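Local atomic coordinates of serine protease pet (Escherichia coli, PDB entry 4OM9), a protein that acts as a secreted autotransporter enterotoxin, a serine protease carried on a long beta-helix that probably cleaves the host cytoskeletal protein alpha-fodrin. Residues 618-624 / 637-643; 494-499 / 513-519; 443-447 / 625-629; 521-527 / 566-570; 575-579 / 597-601. One frame throughout, in Å; residues are numbered along the deposited sequence.

The five contacts cluster near the middle of the molecule, and contact 4 reaches helix 10-17 in the protease-family region. Contact 3 opens first at residue 443 and closes at 629. Contacts 2, 4 and 5 follow one another inside that loop. Contact 1 comes last, its segments alternating with those of contact 3. Contact 2 pairs strands 496-498 and 514-520, contact 5 strands 576-583 and 599-608. Strands 514-520 and 576-583 are neighbours and link the two, centres about 12 Å apart. Both build the beta-helix. Contact 1 is an antiparallel ribbon beside it, centred about 11 Å from contact 2. Contacts 3 and 4 tie loops to it, centres about 14 Å apart, joined by Ser625 and Asp522.

Contact 1: residues 618-624 / 637-643; sequences TAYIDLY and RQDIKSG
Arg637 lays its guanidinium group over one face of the Tyr624 ring, displaced toward the rim, with the two planes only 9° apart. Arg637 NE is 3.4 Å from Tyr624 CD1. The arginine chain bends at chi2 and chi3. This also brings Arg637 CD over the ring, where it makes a CH-pi contact. Arg637 NH1 is hydrogen-bonded to the backbone O of Lys627.

Asp622 is the polar link. Its CG lies anti to the backbone N (chi1 174°), which swings the carboxylate toward residues 638-639. Asp622 OD1 accepts from Tyr624 N at 2.9 Å, forming an Asx turn, and weakly from Asp639 N. Asp622 OD2 takes a weak bond from Gln638 NE2, and the amide stands almost perpendicular to the carboxylate. The same oxygen is also bonded by His474 and Asn628. Gln638 OE1 bonds to Ile472 N.

The strands 618-622 and 640-643 make a two-stranded antiparallel ribbon beside the parallel beta-helix of the passenger domain. Ile621 and Lys641 form a hydrogen-bonded pair: Ile621 N to Lys641 O and Lys641 N to Ile621 O are both 2.8 Å. Leu623 N to Asp639 O continues the ladder. At the far end Ala619 N bonds Gly643 O, while the return bond is weak. Ile640 CG2 meets the edge of the Tyr620 ring in its plane, 4.0 Å from Tyr620 CD2. Ser642 CB approaches the same Tyr620 CD2 obliquely, at 3.5 Å.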
# COMPACT_ATOMS: atom_id res chain seq x y z
N THR A 618 1.80 16.01 0.89
CA THR A 618 2.91 15.84 -0.02
C THR A 618 3.18 14.37 -0.26
O THR A 618 3.44 13.60 0.67
CB THR A 618 4.17 16.52 0.50
OG1 THR A 618 3.85 17.87 0.87
CG2 THR A 618 5.26 16.53 -0.57
N ALA A 619 3.10 13.97 -1.52
CA ALA A 619 3.39 12.59 -1.89
C ALA A 619 4.55 12.56 -2.88
O ALA A 619 4.82 13.56 -3.55
CB ALA A 619 2.16 11.91 -2.45
N TYR A 620 5.23 11.43 -2.94
CA TYR A 620 6.42 11.30 -3.77
C TYR A 620 6.24 10.23 -4.85
O TYR A 620 5.65 9.18 -4.61
CB TYR A 620 7.65 10.98 -2.91
CG TYR A 620 7.90 12.03 -1.84
CD1 TYR A 620 7.11 12.08 -0.70
CD2 TYR A 620 8.91 12.99 -1.99
CE1 TYR A 620 7.32 13.04 0.27
CE2 TYR A 620 9.12 13.95 -1.03
CZ TYR A 620 8.32 13.96 0.10
OH TYR A 620 8.50 14.90 1.08
N ILE A 621 6.74 10.51 -6.04
CA ILE A 621 6.77 9.49 -7.07
C ILE A 621 8.16 9.40 -7.67
O ILE A 621 8.96 10.35 -7.56
CB ILE A 621 5.74 9.74 -8.19
CG1 ILE A 621 6.07 11.02 -8.96
CG2 ILE A 621 4.34 9.81 -7.62
CD1 ILE A 621 5.16 11.27 -10.18
N ASP A 622 8.42 8.26 -8.30
CA ASP A 622 9.72 7.91 -8.87
C ASP A 622 9.53 7.81 -10.37
O ASP A 622 8.80 6.95 -10.85
CB ASP A 622 10.21 6.59 -8.24
CG ASP A 622 11.51 6.03 -8.87
OD1 ASP A 622 12.18 6.73 -9.66
OD2 ASP A 622 11.85 4.88 -8.54
N LEU A 623 10.16 8.70 -11.12
CA LEU A 623 10.07 8.66 -12.57
C LEU A 623 10.66 7.38 -13.21
O LEU A 623 10.45 7.12 -14.40
CB LEU A 623 10.74 9.89 -13.16
CG LEU A 623 10.00 11.19 -12.84
CD1 LEU A 623 10.70 12.39 -13.47
CD2 LEU A 623 8.54 11.11 -13.29
N TYR A 624 11.38 6.57 -12.43
CA TYR A 624 11.91 5.32 -12.95
C TYR A 624 11.45 4.15 -12.11
O TYR A 624 12.05 3.06 -12.16
CB TYR A 624 13.42 5.33 -13.01
CG TYR A 624 14.00 6.38 -13.92
CD1 TYR A 624 13.88 6.25 -15.30
CD2 TYR A 624 14.68 7.48 -13.42
CE1 TYR A 624 14.42 7.20 -16.16
CE2 TYR A 624 15.21 8.44 -14.26
CZ TYR A 624 15.08 8.29 -15.63
OH TYR A 624 15.61 9.23 -16.48
N ARG A 637 19.06 3.58 -10.81
CA ARG A 637 18.66 4.95 -11.13
C ARG A 637 17.39 5.29 -10.34
O ARG A 637 16.55 4.42 -10.08
CB ARG A 637 18.43 5.10 -12.65
CG ARG A 637 16.97 4.90 -13.09
CD ARG A 637 16.71 3.90 -14.22
NE ARG A 637 16.80 4.50 -15.55
CZ ARG A 637 16.24 4.00 -16.65
NH1 ARG A 637 15.50 2.90 -16.61
NH2 ARG A 637 16.41 4.62 -17.81
N GLN A 638 17.27 6.55 -9.92
CA GLN A 638 16.03 7.01 -9.29
C GLN A 638 15.90 8.52 -9.46
O GLN A 638 16.88 9.24 -9.35
CB GLN A 638 15.97 6.63 -7.80
CG GLN A 638 14.63 7.01 -7.12
CD GLN A 638 14.42 6.34 -5.75
OE1 GLN A 638 14.94 6.80 -4.71
NE2 GLN A 638 13.64 5.26 -5.73
N ASP A 639 14.69 8.97 -9.77
CA ASP A 639 14.41 10.39 -9.95
C ASP A 639 13.06 10.69 -9.32
O ASP A 639 12.03 10.20 -9.76
CB ASP A 639 14.41 10.78 -11.43
CG ASP A 639 14.40 12.29 -11.63
OD1 ASP A 639 14.30 13.03 -10.63
OD2 ASP A 639 14.51 12.74 -12.78
N ILE A 640 13.10 11.53 -8.29
CA ILE A 640 11.94 11.72 -7.44
C ILE A 640 11.26 13.05 -7.69
O ILE A 640 11.90 14.10 -7.77
CB ILE A 640 12.35 11.62 -5.96
CG1 ILE A 640 12.74 10.18 -5.64
CG2 ILE A 640 11.21 12.04 -5.06
CD1 ILE A 640 13.42 10.05 -4.33
N LYS A 641 9.94 13.01 -7.83
CA LYS A 641 9.14 14.23 -7.82
C LYS A 641 8.14 14.20 -6.67
O LYS A 641 7.69 13.13 -6.24
CB LYS A 641 8.41 14.44 -9.15
CG LYS A 641 9.36 14.74 -10.30
CD LYS A 641 10.19 15.98 -9.99
CE LYS A 641 11.56 15.93 -10.66
NZ LYS A 641 11.48 15.88 -12.14
N SER A 642 7.81 15.37 -6.17
CA SER A 642 6.82 15.47 -5.13
C SER A 642 5.90 16.65 -5.40
O SER A 642 6.24 17.55 -6.16
CB SER A 642 7.49 15.60 -3.76
OG SER A 642 8.39 16.69 -3.74
N GLY A 643 4.74 16.63 -4.77
CA GLY A 643 3.77 17.69 -4.89
C GLY A 643 2.52 17.31 -4.13
O GLY A 643 2.43 16.22 -3.57

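Contact 2: residues 494-499 / 513-519; sequences ARLILD and PLVMQGH
Leu496, Ile497 and Leu498 pair in parallel with Leu514, Val515 and Met516, as strands on neighbouring turns of the beta-helix. Four backbone bonds hold the ladder. Leu496 N donates to Pro513 O, Val515 N to Leu496 O, Leu498 N to Val515 O at 2.8 Å, and Gln517 N to Leu498 O. On one face, Leu514 CD1 touches both Leu496 CD2 and Leu498 CD2. On the other, Ile497 and Val515 lie side by side.

Beyond the strands, the buried carboxylate of Asp499 collects donors. Gln517 NE2 reaches Asp499 OD1 at 3.0 Å, on the syn side and 16° out of the carboxylate plane. It also donates to Gly518 O at 2.9 Å. One amide group thus serves two acceptors that sit close together. Gln517 OE1 is satisfied by Tyr620 N.

His519 ND1 donates to Asp499 OD2, which lies in the ring plane, although the nitrogen stands above the carboxylate plane. His474 ND1 adds a weak bond to this oxygen. The ring is held at its other end by His519 NE2 bonding to Asp522 OD2. Asp499 O is bonded to Arg579 NE. Asp499 OD1 and Gly518 O, both acceptors, lie 2.8 Å apart.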
# COMPACT_ATOMS: atom_id res chain seq x y z
N ALA A 494 17.17 14.40 4.45
CA ALA A 494 17.45 12.97 4.36
C ALA A 494 16.18 12.13 4.47
O ALA A 494 16.06 11.27 5.36
CB ALA A 494 18.46 12.56 5.43
N ARG A 495 15.24 12.35 3.56
CA ARG A 495 13.93 11.72 3.64
C ARG A 495 13.96 10.30 3.13
O ARG A 495 14.26 10.07 1.96
CB ARG A 495 12.88 12.52 2.87
CG ARG A 495 12.42 13.78 3.58
CD ARG A 495 11.42 14.58 2.76
NE ARG A 495 11.93 15.91 2.47
CZ ARG A 495 11.70 16.98 3.22
NH1 ARG A 495 10.97 16.89 4.33
NH2 ARG A 495 12.21 18.15 2.85
N LEU A 496 13.65 9.36 4.03
CA LEU A 496 13.41 7.97 3.67
C LEU A 496 11.91 7.79 3.45
O LEU A 496 11.10 7.99 4.38
CB LEU A 496 13.90 7.03 4.76
CG LEU A 496 13.51 5.57 4.53
CD1 LEU A 496 14.03 5.08 3.18
CD2 LEU A 496 13.97 4.66 5.67
N ILE A 497 11.55 7.43 2.22
CA ILE A 497 10.17 7.25 1.81
C ILE A 497 9.86 5.78 1.53
O ILE A 497 10.48 5.17 0.68
CB ILE A 497 9.88 8.09 0.55
CG1 ILE A 497 10.20 9.56 0.84
CG2 ILE A 497 8.43 7.92 0.11
CD1 ILE A 497 10.75 10.32 -0.35
N LEU A 498 8.91 5.21 2.26
CA LEU A 498 8.55 3.81 2.06
C LEU A 498 7.25 3.74 1.27
O LEU A 498 6.22 4.30 1.71
CB LEU A 498 8.40 3.09 3.40
CG LEU A 498 9.64 2.62 4.19
CD1 LEU A 498 11.01 2.94 3.51
CD2 LEU A 498 9.61 3.14 5.62
N ASP A 499 7.34 3.08 0.11
CA ASP A 499 6.29 2.94 -0.93
C ASP A 499 5.63 1.58 -0.92
O ASP A 499 4.68 1.33 -1.70
CB ASP A 499 6.89 3.10 -2.34
CG ASP A 499 6.30 4.23 -3.08
OD1 ASP A 499 5.51 4.95 -2.46
OD2 ASP A 499 6.64 4.43 -4.27
N PRO A 513 14.19 12.50 8.22
CA PRO A 513 12.75 12.27 8.10
C PRO A 513 12.34 10.90 7.53
O PRO A 513 13.03 10.30 6.71
CB PRO A 513 12.28 13.39 7.15
CG PRO A 513 13.44 14.34 7.04
CD PRO A 513 14.67 13.51 7.25
N LEU A 514 11.20 10.42 8.00
CA LEU A 514 10.55 9.24 7.47
C LEU A 514 9.20 9.63 6.87
O LEU A 514 8.46 10.47 7.41
CB LEU A 514 10.35 8.18 8.55
CG LEU A 514 9.88 6.84 7.97
CD1 LEU A 514 11.08 6.08 7.42
CD2 LEU A 514 9.16 6.01 9.00
N VAL A 515 8.90 9.01 5.74
CA VAL A 515 7.64 9.18 5.03
C VAL A 515 7.06 7.83 4.69
O VAL A 515 7.74 6.98 4.09
CB VAL A 515 7.81 9.98 3.74
CG1 VAL A 515 6.53 9.96 2.94
CG2 VAL A 515 8.22 11.41 4.08
N MET A 516 5.83 7.61 5.12
CA MET A 516 5.07 6.44 4.73
C MET A 516 3.93 6.90 3.82
O MET A 516 3.18 7.84 4.15
CB MET A 516 4.52 5.69 5.95
CG MET A 516 5.55 5.21 6.95
SD MET A 516 4.70 4.65 8.44
CE MET A 516 6.08 4.17 9.47
N GLN A 517 3.80 6.24 2.67
CA GLN A 517 2.79 6.58 1.68
C GLN A 517 2.47 5.39 0.81
O GLN A 517 3.24 4.43 0.76
CB GLN A 517 3.26 7.74 0.80
CG GLN A 517 4.44 7.37 -0.10
CD GLN A 517 4.63 8.32 -1.28
OE1 GLN A 517 4.89 9.51 -1.11
NE2 GLN A 517 4.52 7.76 -2.50
N GLY A 518 1.35 5.49 0.09
CA GLY A 518 1.02 4.49 -0.92
C GLY A 518 1.91 4.60 -2.15
O GLY A 518 2.78 5.46 -2.25
N HIS A 519 1.67 3.72 -3.12
CA HIS A 519 2.48 3.73 -4.33
C HIS A 519 1.63 4.05 -5.55
O HIS A 519 0.58 3.42 -5.78
CB HIS A 519 3.22 2.38 -4.51
CG HIS A 519 3.88 2.22 -5.84
ND1 HIS A 519 5.02 2.92 -6.20
CD2 HIS A 519 3.56 1.45 -6.91
CE1 HIS A 519 5.36 2.58 -7.44
NE2 HIS A 519 4.49 1.69 -7.89

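Contact 3: residues 443-447 / 625-629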
# COMPACT_ATOMS: atom_id res chain seq x y z
N ILE A 443 18.54 0.89 -0.63
CA ILE A 443 18.22 -0.40 -1.22
C ILE A 443 17.84 -0.22 -2.68
O ILE A 443 16.94 0.56 -2.99
CB ILE A 443 17.06 -1.11 -0.54
CG1 ILE A 443 17.31 -1.26 0.95
CG2 ILE A 443 16.83 -2.47 -1.19
CD1 ILE A 443 16.01 -1.13 1.79
N ALA A 444 18.51 -0.94 -3.58
CA ALA A 444 18.22 -0.81 -5.00
C ALA A 444 17.13 -1.78 -5.47
O ALA A 444 17.42 -2.84 -6.05
CB ALA A 444 19.47 -0.99 -5.82
N ALA A 445 15.88 -1.38 -5.23
CA ALA A 445 14.70 -2.19 -5.51
C ALA A 445 13.86 -1.45 -6.50
O ALA A 445 13.69 -0.25 -6.32
CB ALA A 445 13.93 -2.46 -4.23
N THR A 446 13.36 -2.11 -7.56
CA THR A 446 12.51 -1.38 -8.52
C THR A 446 11.05 -1.44 -8.15
O THR A 446 10.31 -0.54 -8.49
CB THR A 446 12.63 -1.89 -9.99
OG1 THR A 446 12.15 -3.24 -10.11
CG2 THR A 446 14.04 -1.89 -10.38
N ASP A 447 10.62 -2.48 -7.46
CA ASP A 447 9.20 -2.63 -7.17
C ASP A 447 8.91 -3.48 -5.94
O ASP A 447 9.79 -4.08 -5.36
CB ASP A 447 8.47 -3.23 -8.40
CG ASP A 447 8.95 -4.64 -8.76
OD1 ASP A 447 9.16 -5.46 -7.85
OD2 ASP A 447 9.09 -4.95 -9.97
N SER A 625 10.40 4.38 -11.34
CA SER A 625 9.71 3.31 -10.65
C SER A 625 9.42 2.13 -11.61
O SER A 625 8.92 2.32 -12.72
CB SER A 625 8.40 3.86 -10.06
OG SER A 625 7.62 2.82 -9.52
N GLY A 626 9.75 0.92 -11.18
CA GLY A 626 9.50 -0.25 -11.99
C GLY A 626 10.57 -0.46 -13.05
O GLY A 626 10.64 -1.53 -13.63
N LYS A 627 11.39 0.55 -13.30
CA LYS A 627 12.53 0.37 -14.22
C LYS A 627 13.81 1.01 -13.65
O LYS A 627 14.52 1.75 -14.34
CB LYS A 627 12.19 0.94 -15.61
CG LYS A 627 11.68 2.36 -15.62
CD LYS A 627 10.75 2.59 -16.81
CE LYS A 627 11.46 3.33 -17.94
NZ LYS A 627 10.55 3.48 -19.14
N ASN A 628 14.09 0.72 -12.38
CA ASN A 628 15.21 1.33 -11.67
C ASN A 628 16.57 0.65 -11.94
O ASN A 628 17.62 1.26 -11.71
CB ASN A 628 14.94 1.31 -10.17
CG ASN A 628 13.74 2.16 -9.77
OD1 ASN A 628 12.68 1.62 -9.45
ND2 ASN A 628 13.90 3.48 -9.78
N ILE A 629 16.56 -0.59 -12.40
CA ILE A 629 17.80 -1.28 -12.65
C ILE A 629 18.28 -1.08 -14.09
O ILE A 629 17.51 -1.25 -15.06
CB ILE A 629 17.69 -2.78 -12.37
CG1 ILE A 629 17.14 -3.04 -10.96
CG2 ILE A 629 19.03 -3.48 -12.59
CD1 ILE A 629 17.90 -2.33 -9.84
O HOH W 1 7.78 0.45 -8.21
O HOH W 2 8.04 -3.51 -12.68
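Ser625 meets Thr446 through a water. Water 1 donates to Ser625 OG and to Thr446 O, both at 2.7 Å. Ser625 OG is also hydrogen-bonded to Asp522 OD1.

Gly626 makes the direct bond of the contact. Its N donates to the same Thr446 O at 3.1 Å, tilted 33° from the carbonyl plane. At the backbone angles of Gly626 (phi 81°) a CB would press on the carbonyl O of Ser625, which by itself calls for glycine. Lys627 turns its side chain away.

Asn628 and Thr446 run their side chains alongside each other, pointing opposite ways. Thr446 CG2 is 3.3 Å from Asn628 CB. That methyl lies anti to the carbonyl carbon of Thr446, which aims it at the loop. Asn628 OD1 faces Thr446 CA at 3.1 Å. Asn628 ND2 is bonded to Arg637 O. Ile629 then closes over the same methyl, with its CG1 3.4 Å from Thr446 CG2. Ile629 CD1 reaches toward Ala444 O.

The short, weakly bonded strand at 444-445 is outermost in a parallel sheet of the beta-helix, and the 625-629 loop lies against that edge. Thr446 O takes two donors, Gly626 N and water 1. Asn628 OD1 is another acceptor, 3.3 Å from Thr446 O, and adds no bond to it. The bond at Asn628 ND2 fixes which way the amide is turned.

Contact 4: residues 521-527 / 566-570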
# COMPACT_ATOMS: atom_id res chain seq x y z
N THR A 521 0.44 3.78 -9.05
CA THR A 521 0.53 2.62 -9.93
C THR A 521 1.38 2.95 -11.15
O THR A 521 1.24 3.98 -11.76
CB THR A 521 -0.88 2.16 -10.31
OG1 THR A 521 -1.49 1.60 -9.14
CG2 THR A 521 -0.84 1.09 -11.43
N ASP A 522 2.34 2.09 -11.46
CA ASP A 522 3.17 2.32 -12.64
C ASP A 522 2.42 2.02 -13.94
O ASP A 522 1.64 1.07 -14.02
CB ASP A 522 4.45 1.45 -12.60
CG ASP A 522 5.25 1.66 -11.33
OD1 ASP A 522 5.78 2.77 -11.16
OD2 ASP A 522 5.38 0.71 -10.53
N HIS A 523 2.66 2.85 -14.95
CA HIS A 523 2.13 2.61 -16.27
C HIS A 523 3.27 2.58 -17.26
O HIS A 523 4.40 3.03 -16.97
CB HIS A 523 1.09 3.68 -16.68
CG HIS A 523 -0.11 3.72 -15.79
ND1 HIS A 523 -1.30 3.10 -16.11
CD2 HIS A 523 -0.30 4.26 -14.56
CE1 HIS A 523 -2.17 3.28 -15.15
NE2 HIS A 523 -1.59 3.98 -14.19
N ALA A 524 2.98 2.03 -18.43
CA ALA A 524 3.91 2.04 -19.54
C ALA A 524 4.05 3.46 -20.04
O ALA A 524 3.15 4.29 -19.88
CB ALA A 524 3.41 1.12 -20.66
N ILE A 525 5.18 3.74 -20.67
CA ILE A 525 5.35 4.99 -21.39
C ILE A 525 5.68 4.65 -22.83
O ILE A 525 5.83 3.49 -23.18
CB ILE A 525 6.44 5.86 -20.77
CG1 ILE A 525 7.82 5.22 -20.98
CG2 ILE A 525 6.16 6.10 -19.28
CD1 ILE A 525 8.93 5.96 -20.26
N PHE A 526 5.80 5.67 -23.67
CA PHE A 526 6.07 5.47 -25.08
C PHE A 526 7.57 5.45 -25.35
O PHE A 526 8.01 4.79 -26.30
CB PHE A 526 5.40 6.56 -25.90
CG PHE A 526 3.95 6.78 -25.56
CD1 PHE A 526 3.01 5.78 -25.82
CD2 PHE A 526 3.52 7.98 -25.02
CE1 PHE A 526 1.68 5.97 -25.52
CE2 PHE A 526 2.20 8.17 -24.72
CZ PHE A 526 1.28 7.16 -24.97
N ARG A 527 8.33 6.17 -24.52
CA ARG A 527 9.77 6.36 -24.75
C ARG A 527 10.45 6.91 -23.49
O ARG A 527 9.98 7.90 -22.92
CB ARG A 527 10.00 7.30 -25.94
CG ARG A 527 11.45 7.47 -26.37
CD ARG A 527 11.59 8.49 -27.51
NE ARG A 527 11.23 9.85 -27.11
CZ ARG A 527 10.83 10.80 -27.95
NH1 ARG A 527 10.73 10.56 -29.25
NH2 ARG A 527 10.53 12.01 -27.49
N ASN A 566 3.52 10.63 -21.29
CA ASN A 566 4.78 9.87 -21.32
C ASN A 566 5.52 9.80 -19.96
O ASN A 566 6.74 9.68 -19.93
CB ASN A 566 5.72 10.46 -22.39
CG ASN A 566 6.78 9.47 -22.87
OD1 ASN A 566 6.56 8.27 -22.92
ND2 ASN A 566 7.94 10.00 -23.25
N GLN A 567 4.80 9.86 -18.85
CA GLN A 567 5.40 9.65 -17.52
C GLN A 567 4.89 8.36 -16.91
O GLN A 567 3.73 7.99 -17.13
CB GLN A 567 5.10 10.80 -16.56
CG GLN A 567 5.18 12.17 -17.16
CD GLN A 567 6.58 12.52 -17.60
OE1 GLN A 567 7.43 12.85 -16.77
NE2 GLN A 567 6.83 12.46 -18.90
N VAL A 568 5.74 7.69 -16.13
CA VAL A 568 5.44 6.37 -15.62
C VAL A 568 4.24 6.39 -14.68
O VAL A 568 3.40 5.49 -14.71
CB VAL A 568 6.65 5.76 -14.88
CG1 VAL A 568 6.21 4.59 -14.00
CG2 VAL A 568 7.70 5.30 -15.89
N SER A 569 4.17 7.43 -13.86
CA SER A 569 2.98 7.70 -13.06
C SER A 569 2.86 9.19 -12.91
O SER A 569 3.74 9.93 -13.34
CB SER A 569 3.06 7.01 -11.69
OG SER A 569 4.20 7.44 -10.96
N ASP A 570 1.77 9.64 -12.28
CA ASP A 570 1.53 11.07 -12.11
C ASP A 570 0.96 11.32 -10.72
O ASP A 570 0.16 10.53 -10.24
CB ASP A 570 0.56 11.57 -13.19
CG ASP A 570 0.57 13.08 -13.34
OD1 ASP A 570 -0.01 13.78 -12.47
OD2 ASP A 570 1.12 13.57 -14.35
O HOH W 3 4.89 4.88 -9.61
O HOH W 4 2.42 6.81 -19.17
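Asn566 sets its amide against the backbone of Phe526 and Arg527 and grips it three times. With chi1 at -158° the Asn566 amide swings over to the other segment. Its OD1 accepts two bonds. Phe526 N comes nearly head-on to the carbonyl at 2.8 Å. Arg527 N comes in the carbonyl plane on a lone pair, at 3.2 Å. Asn566 ND2 returns a bond to Arg527 O at 2.9 Å. The amide lies 19° from the plane of the Phe526 ring, with Asn566 OD1 set obliquely to it.

Both segments are loops without regular structure. They run in roughly opposite directions at the two ends of a long excursion from the beta-helix, which holds the helices 543-550 and 552-558. The 521-527 loop also packs on helix 10-17 near the N-terminus. There His523 ND1 bonds to Asp15, while His523 NE2 bonds to Asp575 OD2.

Val568 wedges between two side chains. Its CG1 touches Asp522 OD1 at 3.4 Å, and its CG2 meets Ile525 CG2 at 3.8 Å. The backbone O of Val568 accepts from His523 N at 2.8 Å and lies near the plane of the His523 ring, at its edge. Two waters extend the seam. Water 3 donates to Asp522 OD1, which also bonds to Ser625 OG, and accepts from Ser569 OG. Water 4 donates to Ala524 O and to Gln567 O, 2.7 Å from the latter.

Contact 5: residues 575-579 / 597-601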
# COMPACT_ATOMS: atom_id res chain seq x y z
N ASP A 575 -5.09 6.31 -9.55
CA ASP A 575 -4.80 4.91 -9.26
C ASP A 575 -3.57 4.75 -8.38
O ASP A 575 -2.43 4.87 -8.84
CB ASP A 575 -4.65 4.11 -10.57
CG ASP A 575 -3.87 4.88 -11.64
OD1 ASP A 575 -4.17 6.07 -11.86
OD2 ASP A 575 -2.98 4.27 -12.28
N TRP A 576 -3.83 4.46 -7.11
CA TRP A 576 -2.81 4.31 -6.08
C TRP A 576 -3.00 3.02 -5.32
O TRP A 576 -4.13 2.68 -4.92
CB TRP A 576 -2.84 5.49 -5.08
CG TRP A 576 -2.33 6.77 -5.65
CD1 TRP A 576 -2.93 7.55 -6.58
CD2 TRP A 576 -1.09 7.40 -5.33
NE1 TRP A 576 -2.15 8.64 -6.87
CE2 TRP A 576 -1.01 8.57 -6.12
CE3 TRP A 576 -0.03 7.08 -4.47
CZ2 TRP A 576 0.08 9.42 -6.06
CZ3 TRP A 576 1.06 7.93 -4.43
CH2 TRP A 576 1.11 9.09 -5.21
N GLU A 577 -1.88 2.34 -5.08
CA GLU A 577 -1.86 1.17 -4.23
C GLU A 577 -1.72 1.55 -2.75
O GLU A 577 -0.80 2.27 -2.36
CB GLU A 577 -0.73 0.24 -4.65
CG GLU A 577 -1.09 -0.62 -5.87
CD GLU A 577 -0.01 -0.64 -6.92
OE1 GLU A 577 1.17 -0.49 -6.55
OE2 GLU A 577 -0.35 -0.79 -8.11
N THR A 578 -2.64 1.06 -1.94
CA THR A 578 -2.61 1.27 -0.51
C THR A 578 -1.62 0.31 0.13
O THR A 578 -1.58 -0.87 -0.23
CB THR A 578 -4.00 1.09 0.10
OG1 THR A 578 -4.87 2.03 -0.51
CG2 THR A 578 -3.98 1.32 1.62
N ARG A 579 -0.81 0.82 1.05
CA ARG A 579 0.27 0.05 1.62
C ARG A 579 0.06 -0.09 3.12
O ARG A 579 -0.49 0.82 3.74
CB ARG A 579 1.63 0.71 1.33
CG ARG A 579 1.94 0.83 -0.15
CD ARG A 579 2.00 -0.56 -0.79
NE ARG A 579 2.76 -0.54 -2.03
CZ ARG A 579 2.55 -1.39 -3.04
NH1 ARG A 579 1.60 -2.31 -2.93
NH2 ARG A 579 3.27 -1.31 -4.15
N ARG A 597 -0.74 9.98 1.38
CA ARG A 597 -1.93 9.37 0.79
C ARG A 597 -1.79 7.86 0.64
O ARG A 597 -0.74 7.35 0.28
CB ARG A 597 -2.24 10.02 -0.57
CG ARG A 597 -1.13 9.90 -1.60
CD ARG A 597 -1.66 10.19 -3.00
NE ARG A 597 -2.94 9.51 -3.23
CZ ARG A 597 -3.84 9.90 -4.14
NH1 ARG A 597 -3.60 10.95 -4.90
NH2 ARG A 597 -4.98 9.23 -4.28
N ASN A 598 -2.86 7.14 0.96
CA ASN A 598 -2.90 5.69 0.79
C ASN A 598 -1.87 4.90 1.61
O ASN A 598 -1.48 3.81 1.24
CB ASN A 598 -2.73 5.35 -0.69
CG ASN A 598 -3.88 5.85 -1.52
OD1 ASN A 598 -3.89 7.01 -1.95
ND2 ASN A 598 -4.86 4.99 -1.74
N ALA A 599 -1.43 5.47 2.73
CA ALA A 599 -0.78 4.67 3.76
C ALA A 599 -1.80 4.25 4.81
O ALA A 599 -2.64 5.05 5.25
CB ALA A 599 0.37 5.44 4.41
N ASP A 600 -1.74 2.98 5.19
CA ASP A 600 -2.56 2.40 6.23
C ASP A 600 -1.60 2.02 7.35
O ASP A 600 -0.93 0.98 7.26
CB ASP A 600 -3.33 1.19 5.67
CG ASP A 600 -4.31 0.59 6.66
OD1 ASP A 600 -4.00 0.47 7.87
OD2 ASP A 600 -5.41 0.20 6.21
N VAL A 601 -1.52 2.88 8.37
CA VAL A 601 -0.51 2.76 9.41
C VAL A 601 -1.09 2.35 10.75
O VAL A 601 -2.04 2.96 11.23
CB VAL A 601 0.26 4.09 9.63
CG1 VAL A 601 1.41 3.85 10.60
CG2 VAL A 601 0.78 4.64 8.34
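Trp576 carries the guanidinium of Arg597 flat on one face of its indole, with the planes 5° apart. Arg597 CZ sits 3.5 Å above the centroid of the five-membered ring, a cation-pi contact. Arg597 CD sits 3.4 Å above that of the six-membered ring, a CH-pi contact. The arginine chain bends at chi3 (-44°), which lays CD, NE and CZ along the indole. At the edge of the guanidinium, in its plane, lies Asn598 OD1, which accepts from Arg597 NE at 3.0 Å. Arg597 NH1 is bonded to Ser645 OG, and Trp576 NE1 to Gln573 O. These two nitrogens lie one above the other as donors and are not bonded together.

Asn598 passes the link onward. Its ND2 donates to Thr578 OG1 at 3.2 Å, almost straight at 175° and in the amide plane. The Asn598 side chain runs roughly square to that of Thr578.

The backbones also join. Arg579 N donates to Asn598 O at 3.1 Å, and Asp600 N donates to Arg579 O at 2.9 Å. Arg579 and Ala599 form a parallel bridge between strands 576-583 and 599-608, which belong to successive turns of the beta-helix. Asp600 OD1 forms a salt bridge with Arg582.

The cation of Arg597 therefore rests on an electron-rich ring while Asn598 OD1 and Ser645 OG hold its N-H groups. Such a setting would probably stabilise its charge and restrain its rotation.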